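Local coordinates for insecticidal crystal protein Cry35Ab1 (Bacillus thuringiensis, PDB 4JP0) that acts with Cry34Ab1 as one half of a binary insecticidal toxin against western corn rootworm, with the larval midgut epithelium as its probable target, at residues 213-217 with 229-233; 204-208 with 278-282; 26-30 with 76-80; 62-67 with 193-198. All coordinates share one frame; numbering follows the deposited sequence. Where two conformers were deposited one is given.

Contact 1. Residues 213-217 with 229-233; sequences RAVGS and YTYEW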
loop_
_atom_site.group_PDB
_atom_site.type_symbol
_atom_site.label_atom_id
_atom_site.label_comp_id
_atom_site.label_asym_id
_atom_site.label_seq_id
_atom_site.Cartn_x
_atom_site.Cartn_y
_atom_site.Cartn_z
ATOM N N ARG A 213 19.866 -9.424 -11.617
ATOM C CA ARG A 213 20.556 -9.225 -12.883
ATOM C C ARG A 213 19.617 -8.602 -13.906
ATOM O O ARG A 213 18.470 -8.990 -14.000
ATOM C CB ARG A 213 21.045 -10.599 -13.379
ATOM C CG ARG A 213 21.366 -10.707 -14.861
ATOM C CD ARG A 213 21.723 -12.139 -15.309
ATOM N NE ARG A 213 21.387 -12.366 -16.714
ATOM C CZ ARG A 213 21.918 -13.326 -17.470
ATOM N NH1 ARG A 213 22.831 -14.151 -16.956
ATOM N NH2 ARG A 213 21.545 -13.461 -18.741
ATOM N N ALA A 214 20.091 -7.611 -14.650
ATOM C CA ALA A 214 19.274 -7.012 -15.697
ATOM C C ALA A 214 19.392 -7.857 -16.958
ATOM O O ALA A 214 20.499 -8.114 -17.443
ATOM C CB ALA A 214 19.737 -5.630 -15.978
ATOM N N VAL A 215 18.253 -8.273 -17.488
ATOM C CA VAL A 215 18.214 -9.080 -18.686
ATOM C C VAL A 215 18.835 -8.263 -19.840
ATOM O O VAL A 215 18.455 -7.098 -20.090
ATOM C CB VAL A 215 16.762 -9.534 -19.017
ATOM C CG1 VAL A 215 16.756 -10.475 -20.227
ATOM C CG2 VAL A 215 16.068 -10.201 -17.790
ATOM N N GLY A 216 19.821 -8.860 -20.497
ATOM C CA GLY A 216 20.526 -8.270 -21.630
ATOM C C GLY A 216 21.855 -7.613 -21.253
ATOM O O GLY A 216 22.671 -7.259 -22.132
ATOM N N SER A 217 22.104 -7.476 -19.950
ATOM C CA SER A 217 23.264 -6.730 -19.474
ATOM C C SER A 217 24.593 -7.499 -19.398
ATOM O O SER A 217 25.619 -6.904 -19.092
ATOM C CB SER A 217 22.956 -6.107 -18.093
ATOM O OG SER A 217 23.018 -7.096 -17.073
ATOM N N TYR A 229 24.837 -1.923 -25.952
ATOM C CA TYR A 229 23.925 -2.983 -25.578
ATOM C C TYR A 229 22.627 -2.421 -25.014
ATOM O O TYR A 229 22.481 -1.210 -24.803
ATOM C CB TYR A 229 24.584 -3.937 -24.572
ATOM C CG TYR A 229 24.786 -3.366 -23.184
ATOM C CD1 TYR A 229 23.891 -3.661 -22.144
ATOM C CD2 TYR A 229 25.871 -2.548 -22.896
ATOM C CE1 TYR A 229 24.074 -3.146 -20.877
ATOM C CE2 TYR A 229 26.057 -2.019 -21.610
ATOM C CZ TYR A 229 25.155 -2.323 -20.610
ATOM O OH TYR A 229 25.341 -1.825 -19.327
ATOM N N THR A 230 21.682 -3.311 -24.779
ATOM C CA THR A 230 20.418 -2.898 -24.220
ATOM C C THR A 230 20.015 -3.866 -23.113
ATOM O O THR A 230 20.226 -5.076 -23.211
ATOM C CB THR A 230 19.358 -2.864 -25.338
ATOM O OG1 THR A 230 18.121 -2.380 -24.823
ATOM C CG2 THR A 230 19.022 -4.268 -25.804
ATOM N N TYR A 231 19.487 -3.321 -22.032
ATOM C CA TYR A 231 18.976 -4.170 -20.966
ATOM C C TYR A 231 17.531 -3.783 -20.783
ATOM O O TYR A 231 17.120 -2.713 -21.220
ATOM C CB TYR A 231 19.760 -4.032 -19.654
ATOM C CG TYR A 231 19.681 -2.678 -19.008
ATOM C CD1 TYR A 231 18.651 -2.370 -18.123
ATOM C CD2 TYR A 231 20.637 -1.704 -19.263
ATOM C CE1 TYR A 231 18.575 -1.149 -17.532
ATOM C CE2 TYR A 231 20.567 -0.463 -18.654
ATOM C CZ TYR A 231 19.531 -0.197 -17.789
ATOM O OH TYR A 231 19.411 1.019 -17.168
ATOM N N GLU A 232 16.768 -4.668 -20.161
ATOM C CA GLU A 232 15.355 -4.454 -19.915
ATOM C C GLU A 232 15.071 -4.014 -18.484
ATOM O O GLU A 232 15.767 -4.399 -17.560
ATOM C CB GLU A 232 14.627 -5.765 -20.153
ATOM C CG GLU A 232 14.747 -6.268 -21.585
ATOM C CD GLU A 232 14.189 -7.671 -21.735
ATOM O OE1 GLU A 232 13.422 -8.107 -20.824
ATOM O OE2 GLU A 232 14.513 -8.327 -22.753
ATOM N N TRP A 233 14.034 -3.217 -18.306
ATOM C CA TRP A 233 13.610 -2.848 -16.964
ATOM C C TRP A 233 12.137 -2.529 -17.041
ATOM O O TRP A 233 11.535 -2.628 -18.118
ATOM C CB TRP A 233 14.418 -1.681 -16.418
ATOM C CG TRP A 233 14.307 -0.414 -17.232
ATOM C CD1 TRP A 233 14.985 -0.095 -18.379
ATOM C CD2 TRP A 233 13.492 0.711 -16.923
ATOM N NE1 TRP A 233 14.621 1.161 -18.808
ATOM C CE2 TRP A 233 13.698 1.675 -17.929
ATOM C CE3 TRP A 233 12.580 0.990 -15.904
ATOM C CZ2 TRP A 233 13.038 2.899 -17.935
ATOM C CZ3 TRP A 233 11.926 2.201 -15.904
ATOM C CH2 TRP A 233 12.150 3.144 -16.915
HETATM O O HOH W 1 15.824 -6.978 -16.392
HETATM O O HOH W 2 26.930 -4.600 -18.222
#
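V215 and E232 meet on the outer side of the contact: methyl CG1 of V215 lies 4.0 Å from OE2 of E232, and the two side chains slant across one another. E232 runs extended beyond CG, which carries its carboxylate past the valine toward K292, with which OE1 makes a long, weak ion pair. The backbones are tied by E232 N to V215 O at 3.0 Å, the donor arriving almost in line with the carbonyl (C=O...N angle 161°). The same oxygen receives a CA-H...O contact from Y231 CA at 3.1 Å. V215 O belongs to a type II beta turn, A214 to S217, which interrupts the long strand 202-221 and faces strand 225-234; G216 takes the turn's positive phi (98°). S217 braces the turn from within. With chi1 at 76°, OG sits between the backbone N and the carbonyl carbon and reaches back to a lone pair of A214 O at 2.7 Å, while S217 N holds that oxygen too; OG is also hydrogen-bonded to G311 N of strand 307-323. On the inner side, A214 CB packs on Y231 CB at 4.0 Å, and the Y231 ring turns away to stack on Y341. The Y229 ring approaches S217 obliquely, CE1 lying 3.9 Å from S217 CA, and its hydroxyl is hydrogen-bonded to Y341 OH. A water joins V215 N to E232 O.

Contact 2. Residues 204-208 with 278-282; sequences ILKKY and ELKIE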
loop_
_atom_site.group_PDB
_atom_site.type_symbol
_atom_site.label_atom_id
_atom_site.label_comp_id
_atom_site.label_asym_id
_atom_site.label_seq_id
_atom_site.Cartn_x
_atom_site.Cartn_y
_atom_site.Cartn_z
ATOM N N ILE A 204 -2.610 -7.577 4.784
ATOM C CA ILE A 204 -1.225 -7.169 4.935
ATOM C C ILE A 204 -0.635 -6.849 3.566
ATOM O O ILE A 204 -0.663 -7.667 2.637
ATOM C CB ILE A 204 -0.412 -8.307 5.580
ATOM C CG1 ILE A 204 -0.942 -8.596 6.971
ATOM C CG2 ILE A 204 1.090 -7.929 5.730
ATOM C CD1 ILE A 204 -0.409 -9.951 7.546
ATOM N N LEU A 205 -0.137 -5.635 3.432
ATOM C CA LEU A 205 0.528 -5.205 2.192
ATOM C C LEU A 205 2.040 -5.014 2.529
ATOM O O LEU A 205 2.427 -4.231 3.413
ATOM C CB LEU A 205 -0.139 -3.925 1.665
ATOM C CG LEU A 205 0.462 -3.239 0.440
ATOM C CD1 LEU A 205 0.631 -4.214 -0.736
ATOM C CD2 LEU A 205 -0.379 -2.004 0.037
ATOM N N LYS A 206 2.880 -5.777 1.832
ATOM C CA LYS A 206 4.303 -5.782 2.081
ATOM C C LYS A 206 5.009 -5.215 0.889
ATOM O O LYS A 206 4.527 -5.357 -0.257
ATOM C CB LYS A 206 4.788 -7.224 2.185
ATOM C CG LYS A 206 4.075 -8.077 3.188
ATOM C CD LYS A 206 4.852 -9.377 3.376
ATOM C CE LYS A 206 4.085 -10.366 4.222
ATOM N NZ LYS A 206 4.853 -11.583 4.512
ATOM N N LYS A 207 6.150 -4.596 1.164
ATOM C CA LYS A 207 7.072 -4.135 0.113
ATOM C C LYS A 207 8.459 -4.730 0.332
ATOM O O LYS A 207 9.114 -4.420 1.336
ATOM C CB LYS A 207 7.203 -2.608 0.052
ATOM C CG LYS A 207 7.864 -2.170 -1.260
ATOM C CD LYS A 207 8.213 -0.656 -1.348
ATOM C CE LYS A 207 9.482 -0.311 -0.561
ATOM N NZ LYS A 207 9.849 1.143 -0.683
ATOM N N TYR A 208 8.892 -5.594 -0.591
ATOM C CA TYR A 208 10.221 -6.171 -0.556
ATOM C C TYR A 208 11.065 -5.526 -1.615
ATOM O O TYR A 208 10.554 -5.127 -2.680
ATOM C CB TYR A 208 10.176 -7.653 -0.896
ATOM C CG TYR A 208 9.506 -8.532 0.142
ATOM C CD1 TYR A 208 8.183 -8.965 -0.010
ATOM C CD2 TYR A 208 10.187 -8.937 1.275
ATOM C CE1 TYR A 208 7.572 -9.777 0.975
ATOM C CE2 TYR A 208 9.575 -9.753 2.226
ATOM C CZ TYR A 208 8.273 -10.164 2.066
ATOM O OH TYR A 208 7.684 -10.988 3.039
ATOM N N GLU A 278 4.434 4.238 5.345
ATOM C CA GLU A 278 4.682 2.899 5.867
ATOM C C GLU A 278 5.302 1.960 4.836
ATOM O O GLU A 278 6.021 1.013 5.185
ATOM C CB GLU A 278 3.401 2.319 6.519
ATOM C CG GLU A 278 2.949 3.152 7.731
ATOM C CD GLU A 278 1.675 2.637 8.402
ATOM O OE1 GLU A 278 1.255 1.503 8.109
ATOM O OE2 GLU A 278 1.074 3.377 9.243
ATOM N N LEU A 279 5.072 2.216 3.560
ATOM C CA LEU A 279 5.739 1.405 2.548
ATOM C C LEU A 279 6.940 2.096 1.931
ATOM O O LEU A 279 7.713 1.460 1.211
ATOM C CB LEU A 279 4.759 0.987 1.474
ATOM C CG LEU A 279 3.597 0.138 1.988
ATOM C CD1 LEU A 279 2.714 -0.267 0.838
ATOM C CD2 LEU A 279 4.134 -1.105 2.727
ATOM N N LYS A 280 7.104 3.378 2.247
ATOM C CA LYS A 280 8.206 4.186 1.701
ATOM C C LYS A 280 8.215 4.181 0.199
ATOM O O LYS A 280 9.255 3.914 -0.444
ATOM C CB LYS A 280 9.580 3.749 2.246
ATOM C CG LYS A 280 9.563 3.461 3.733
ATOM C CD LYS A 280 10.796 2.677 4.151
ATOM C CE LYS A 280 11.143 2.921 5.621
ATOM N NZ LYS A 280 12.629 3.181 5.783
ATOM N N ILE A 281 7.060 4.499 -0.367
ATOM C CA ILE A 281 6.916 4.597 -1.806
ATOM C C ILE A 281 6.562 6.043 -2.110
ATOM O O ILE A 281 5.662 6.602 -1.502
ATOM C CB ILE A 281 5.775 3.697 -2.256
ATOM C CG1 ILE A 281 6.158 2.222 -2.104
ATOM C CG2 ILE A 281 5.418 3.974 -3.697
ATOM C CD1 ILE A 281 4.973 1.327 -2.238
ATOM N N GLU A 282 7.298 6.651 -3.028
ATOM C CA GLU A 282 7.062 8.033 -3.390
ATOM C C GLU A 282 5.824 8.170 -4.266
ATOM O O GLU A 282 5.434 7.236 -4.963
ATOM C CB GLU A 282 8.291 8.566 -4.150
ATOM C CG GLU A 282 9.501 8.751 -3.246
ATOM C CD GLU A 282 10.716 9.330 -3.947
ATOM O OE1 GLU A 282 10.722 9.425 -5.208
ATOM O OE2 GLU A 282 11.679 9.693 -3.219
#
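The carbonyl group of L279 and the ammonium of K207 form the polar centre of this contact: NZ of K207 lies in the plane of that flat group, 2.9 Å from L279 O, with a C=O...N angle of 155°. The neighbouring carbonyl, K280 O, also comes within 2.8 Å of K207 NZ, so the buried charge lies beside two backbone oxygens. Both belong to the point where helix 272-279 gives way to loop, K280 being the first residue to leave helical angles, with phi at 56°. The partial negative charge of the helix end probably favours the ammonium of K207 here. A bend at chi3 of K207 (78°) in an otherwise extended chain swings CE and NZ round to the carbonyls. The aliphatic part runs antiparallel to the I281 side chain, with K207 CD 3.6 Å from I281 CG1. Apolar contact continues along the strand, where the L205 and L279 side chains lie roughly perpendicular and L205 CD2 rests 3.6 Å from L279 CD1. The second leucine methyl, L279 CD2, lies over the strand backbone at 3.6 Å from L205 O. The loop is tied back to the helix by a hydrogen bond from N276 ND2 to I281 O. Strand 204-208 is part of an inner strand of a four-stranded antiparallel sheet in the insecticidal crystal toxin (P42-type) region of this toxin_10 protein: strand 174-182 flanks it and offers T179 to L279, while strand 307-323 on the other flank brings T316 and L318 against K207.

Contact 3. Residues 26-30 with 76-80; sequences DDSGV and KINVS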
loop_
_atom_site.group_PDB
_atom_site.type_symbol
_atom_site.label_atom_id
_atom_site.label_comp_id
_atom_site.label_asym_id
_atom_site.label_seq_id
_atom_site.Cartn_x
_atom_site.Cartn_y
_atom_site.Cartn_z
ATOM N N ASP A 26 -29.870 -4.509 0.933
ATOM C CA ASP A 26 -28.463 -4.133 0.868
ATOM C C ASP A 26 -28.212 -2.605 0.899
ATOM O O ASP A 26 -27.217 -2.178 1.457
ATOM C CB ASP A 26 -27.782 -4.754 -0.339
ATOM C CG ASP A 26 -27.226 -6.156 -0.053
ATOM O OD1 ASP A 26 -27.519 -6.767 1.004
ATOM O OD2 ASP A 26 -26.465 -6.720 -0.849
ATOM N N ASP A 27 -29.094 -1.791 0.317
ATOM C CA ASP A 27 -28.859 -0.329 0.301
ATOM C C ASP A 27 -29.600 0.415 1.396
ATOM O O ASP A 27 -29.933 1.619 1.267
ATOM C CB ASP A 27 -29.314 0.249 -1.022
ATOM C CG ASP A 27 -28.615 -0.395 -2.182
ATOM O OD1 ASP A 27 -27.371 -0.317 -2.201
ATOM O OD2 ASP A 27 -29.221 -1.022 -3.090
ATOM N N SER A 28 -29.885 -0.317 2.453
ATOM C CA SER A 28 -30.635 0.201 3.582
ATOM C C SER A 28 -30.218 1.564 4.078
ATOM O O SER A 28 -29.012 1.852 4.223
ATOM C CB SER A 28 -30.441 -0.753 4.766
ATOM O OG SER A 28 -31.292 -0.388 5.837
ATOM N N GLY A 29 -31.223 2.372 4.438
ATOM C CA GLY A 29 -30.974 3.592 5.188
ATOM C C GLY A 29 -30.587 3.193 6.604
ATOM O O GLY A 29 -30.836 2.063 7.039
ATOM N N VAL A 30 -29.980 4.117 7.339
ATOM C CA VAL A 30 -29.647 3.918 8.738
ATOM C C VAL A 30 -30.723 4.602 9.586
ATOM O O VAL A 30 -31.061 5.758 9.349
ATOM C CB VAL A 30 -28.286 4.537 9.078
ATOM C CG1 VAL A 30 -27.970 4.335 10.579
ATOM C CG2 VAL A 30 -27.208 3.908 8.224
ATOM N N LYS A 76 -29.384 12.576 4.959
ATOM C CA LYS A 76 -29.818 11.286 5.482
ATOM C C LYS A 76 -28.644 10.342 5.346
ATOM O O LYS A 76 -27.731 10.621 4.565
ATOM C CB LYS A 76 -31.018 10.781 4.681
ATOM C CG LYS A 76 -32.233 11.698 4.798
ATOM C CD LYS A 76 -33.268 11.481 3.708
ATOM C CE LYS A 76 -32.990 12.234 2.414
ATOM N NZ LYS A 76 -33.283 13.691 2.495
ATOM N N ILE A 77 -28.651 9.231 6.088
ATOM C CA ILE A 77 -27.556 8.293 6.007
ATOM C C ILE A 77 -28.107 6.968 5.529
ATOM O O ILE A 77 -29.139 6.500 6.035
ATOM C CB ILE A 77 -26.910 8.011 7.402
ATOM C CG1 ILE A 77 -26.488 9.299 8.122
ATOM C CG2 ILE A 77 -25.742 7.077 7.196
ATOM C CD1 ILE A 77 -25.656 10.206 7.268
ATOM N N ASN A 78 -27.427 6.368 4.567
ATOM C CA ASN A 78 -27.713 5.015 4.187
ATOM C C ASN A 78 -26.378 4.295 4.074
ATOM O O ASN A 78 -25.340 4.870 4.428
ATOM C CB ASN A 78 -28.528 4.956 2.858
ATOM C CG ASN A 78 -27.698 5.323 1.665
ATOM O OD1 ASN A 78 -26.557 5.750 1.804
ATOM N ND2 ASN A 78 -28.252 5.136 0.465
ATOM N N VAL A 79 -26.388 3.014 3.699
ATOM C CA VAL A 79 -25.113 2.359 3.447
ATOM C C VAL A 79 -24.958 2.181 1.950
ATOM O O VAL A 79 -25.927 1.782 1.259
ATOM C CB VAL A 79 -24.924 1.012 4.202
ATOM C CG1 VAL A 79 -24.661 1.247 5.682
ATOM C CG2 VAL A 79 -26.153 0.014 3.967
ATOM N N SER A 80 -23.761 2.512 1.442
ATOM C CA SER A 80 -23.497 2.373 0.013
ATOM C C SER A 80 -22.121 1.763 -0.202
ATOM O O SER A 80 -21.276 1.752 0.698
ATOM C CB SER A 80 -23.511 3.740 -0.696
ATOM O OG SER A 80 -24.718 4.451 -0.512
HETATM O O HOH W 3 -30.654 8.373 7.997
#
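V30 N donates to I77 O at 2.8 Å, a nearly straight bond (173° at the hydrogen) whose donor stands 33° off the carbonyl plane. Its companion runs the other way, V79 N to S28 O at 2.9 Å. The two bracket G29 and N78, a non-hydrogen-bonded antiparallel pair whose CA atoms come within 3.7 Å, forming a single beta bridge between a loop and a strand. A water accepts from I77 N and probably also bonds V30 O. On the buried side V30 and I77 run alongside each other in a common direction, V30 CG2 touching I77 CG2 at 3.6 Å. N78 lays its CB over the glycine, 3.6 Å from G29 CA, and its OD1 is held by N71 ND2. Further along, a chi1 of -74° in V79 turns CG1 away from the carbonyl carbon and leaves CG2 flanked by both backbone arms, a rotation that sets CG2 3.4 Å from S28 O and 3.5 Å from D26 O. V79 O is buried here and has no polar partner in the model. The loop keeps its own shape through S28, whose OG donates to G29 O at 2.8 Å and is also bonded to Y22 N. All of this lies in the ricin B-type beta-trefoil part of the toxin. Strand 76-80 pairs with strand 69-73 in a hairpin, from which W70 reaches V30. A19 and T21 of strand 18-22 touch V30, T21 also meets V79, and L123 of strand 121-124 packs on I77.

Contact 4. Residues 62-67 with 193-198; sequences YAANNC and KNTQIK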
loop_
_atom_site.group_PDB
_atom_site.type_symbol
_atom_site.label_atom_id
_atom_site.label_comp_id
_atom_site.label_asym_id
_atom_site.label_seq_id
_atom_site.Cartn_x
_atom_site.Cartn_y
_atom_site.Cartn_z
ATOM N N TYR A 62 -21.050 -4.151 9.603
ATOM C CA TYR A 62 -20.215 -5.318 9.877
ATOM C C TYR A 62 -20.860 -6.613 9.444
ATOM O O TYR A 62 -21.748 -7.110 10.110
ATOM C CB TYR A 62 -19.818 -5.363 11.359
ATOM C CG TYR A 62 -18.893 -6.516 11.708
ATOM C CD1 TYR A 62 -17.560 -6.492 11.334
ATOM C CD2 TYR A 62 -19.366 -7.631 12.387
ATOM C CE1 TYR A 62 -16.707 -7.549 11.656
ATOM C CE2 TYR A 62 -18.541 -8.672 12.712
ATOM C CZ TYR A 62 -17.221 -8.649 12.333
ATOM O OH TYR A 62 -16.378 -9.680 12.691
ATOM N N ALA A 63 -20.430 -7.137 8.293
ATOM C CA ALA A 63 -20.939 -8.401 7.763
ATOM C C ALA A 63 -22.451 -8.341 7.574
ATOM O O ALA A 63 -23.175 -9.341 7.782
ATOM C CB ALA A 63 -20.591 -9.552 8.679
ATOM N N ALA A 64 -22.925 -7.149 7.223
ATOM C CA ALA A 64 -24.309 -6.977 6.824
ATOM C C ALA A 64 -24.326 -6.003 5.649
ATOM O O ALA A 64 -23.379 -5.233 5.483
ATOM C CB ALA A 64 -25.126 -6.436 7.948
ATOM N N ASN A 65 -25.397 -6.020 4.867
ATOM C CA ASN A 65 -25.515 -5.133 3.689
ATOM C C ASN A 65 -24.283 -5.168 2.803
ATOM O O ASN A 65 -23.890 -4.151 2.258
ATOM C CB ASN A 65 -25.785 -3.676 4.137
ATOM C CG ASN A 65 -26.798 -3.590 5.269
ATOM O OD1 ASN A 65 -26.438 -3.340 6.425
ATOM N ND2 ASN A 65 -28.075 -3.772 4.932
ATOM N N ASN A 66 -23.695 -6.351 2.640
ATOM C CA ASN A 66 -22.504 -6.501 1.796
ATOM C C ASN A 66 -21.339 -5.602 2.218
ATOM O O ASN A 66 -20.489 -5.206 1.382
ATOM C CB ASN A 66 -22.869 -6.315 0.292
ATOM C CG ASN A 66 -21.910 -7.026 -0.639
ATOM O OD1 ASN A 66 -21.415 -8.120 -0.340
ATOM N ND2 ASN A 66 -21.615 -6.393 -1.768
ATOM N N CYS A 67 -21.276 -5.297 3.518
ATOM C CA CYS A 67 -20.209 -4.474 4.058
ATOM C C CYS A 67 -20.160 -3.119 3.357
ATOM O O CYS A 67 -19.096 -2.598 3.111
ATOM C CB CYS A 67 -18.846 -5.183 3.975
ATOM S SG CYS A 67 -18.796 -6.625 5.060
ATOM N N LYS A 193 -17.843 -10.592 0.770
ATOM C CA LYS A 193 -17.501 -9.445 1.578
ATOM C C LYS A 193 -17.780 -9.716 3.055
ATOM O O LYS A 193 -17.021 -9.305 3.912
ATOM C CB LYS A 193 -18.257 -8.209 1.072
ATOM C CG LYS A 193 -17.486 -7.471 -0.072
ATOM C CD LYS A 193 -18.294 -6.402 -0.730
ATOM C CE LYS A 193 -17.451 -5.697 -1.831
ATOM N NZ LYS A 193 -16.439 -4.865 -1.188
ATOM N N ASN A 194 -18.880 -10.387 3.357
ATOM C CA ASN A 194 -19.220 -10.606 4.762
ATOM C C ASN A 194 -18.225 -11.531 5.420
ATOM O O ASN A 194 -17.808 -11.288 6.542
ATOM C CB ASN A 194 -20.682 -11.081 4.944
ATOM C CG ASN A 194 -21.695 -10.001 4.546
ATOM O OD1 ASN A 194 -21.352 -8.823 4.490
ATOM N ND2 ASN A 194 -22.935 -10.407 4.208
ATOM N N THR A 195 -17.795 -12.562 4.698
ATOM C CA THR A 195 -16.828 -13.479 5.244
ATOM C C THR A 195 -15.464 -12.799 5.363
ATOM O O THR A 195 -14.717 -13.038 6.313
ATOM C CB THR A 195 -16.696 -14.712 4.361
ATOM O OG1 THR A 195 -17.982 -15.336 4.247
ATOM C CG2 THR A 195 -15.855 -15.764 5.070
ATOM N N GLN A 196 -15.166 -11.955 4.379
ATOM C CA GLN A 196 -13.965 -11.146 4.377
ATOM C C GLN A 196 -13.781 -10.300 5.656
ATOM O O GLN A 196 -12.740 -10.346 6.329
ATOM C CB GLN A 196 -13.989 -10.225 3.145
ATOM C CG GLN A 196 -12.695 -9.462 2.951
ATOM C CD GLN A 196 -12.781 -8.419 1.871
ATOM O OE1 GLN A 196 -13.703 -7.605 1.879
ATOM N NE2 GLN A 196 -11.816 -8.427 0.932
ATOM N N ILE A 197 -14.782 -9.503 5.982
ATOM C CA ILE A 197 -14.644 -8.658 7.148
ATOM C C ILE A 197 -14.591 -9.462 8.474
ATOM O O ILE A 197 -14.039 -8.990 9.450
ATOM C CB ILE A 197 -15.743 -7.566 7.181
ATOM C CG1 ILE A 197 -15.263 -6.389 8.048
ATOM C CG2 ILE A 197 -17.065 -8.150 7.711
ATOM C CD1 ILE A 197 -16.029 -5.101 7.795
ATOM N N LYS A 198 -15.203 -10.647 8.506
ATOM C CA LYS A 198 -15.212 -11.456 9.713
ATOM C C LYS A 198 -13.913 -12.195 9.951
ATOM O O LYS A 198 -13.562 -12.467 11.110
ATOM C CB LYS A 198 -16.378 -12.468 9.665
ATOM C CG LYS A 198 -17.664 -11.802 10.008
ATOM C CD LYS A 198 -18.885 -12.663 9.701
ATOM C CE LYS A 198 -19.056 -13.790 10.653
ATOM N NZ LYS A 198 -19.840 -14.889 9.989
HETATM O O HOH W 4 -13.479 -9.315 12.164
HETATM O O HOH W 5 -25.092 -8.876 3.083
HETATM O O HOH W 6 -19.775 -10.045 -1.658
HETATM O O HOH W 7 -16.560 -4.116 1.803
#
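Y62 leads the loop onto the helix, its ring set aslant to I197 with CE1 4.0 Å from I197 CG2. Its chi1 of -177°, CG anti to the backbone N, carries the hydroxyl out along the helix, where OH lies 3.7 Å from K198 CG. At the ring's edge and in its plane, a water is shared between Y62 OH and I197 O. Next, A63 sets its methyl 3.7 Å from CD of K198, whose CG and CD thus touch Y62 OH and A63 CB. The amide of N194 comes down on the A63 backbone, OD1 lying 3.3 Å from A63 C. Here the beta-trefoil, ricin B-type lectin part of the toxin meets the insecticidal crystal toxin (P42-type) part: a loop between strands 56-61 and 69-73 packs along helix 193-199. A water links N66 N to N194 ND2. The N66 side chain slants over the K193 stem, its OD1 3.5 Å from K193 CB, while N66 O lies 3.3 Å from K193 CD. Another water bridges N66 OD1 and K193 N at the helix start. C67 closes the loop with its sulfur pressed on the helix, SG 3.5 Å from I197 CG2, a methyl that meets cysteine and alanine together. A further water joins C67 O to K193 NZ.

Overall arrangement
The four contacts are strung along an elongated chain. Contacts 3 and 4 lie together at the lectin end, centres about 15 Å apart, and touch directly: D26 O lies 3.4 Å from N65 CB, so the loop that meets helix 193-199 also leans on loop 26-30. Helix 193-199 of contact 4 is followed closely by strand 202-221, which contacts 2 and 1 use in turn. Nearest atoms of contacts 4 and 2 are about 10 Å apart, and the centres of contacts 2 and 1 about 26 Å. Contact 1 is nested within the chain loop that contact 2 closes. Contacts 1 and 3 stand on opposite sides of the chain's centre, about 54 Å between centres.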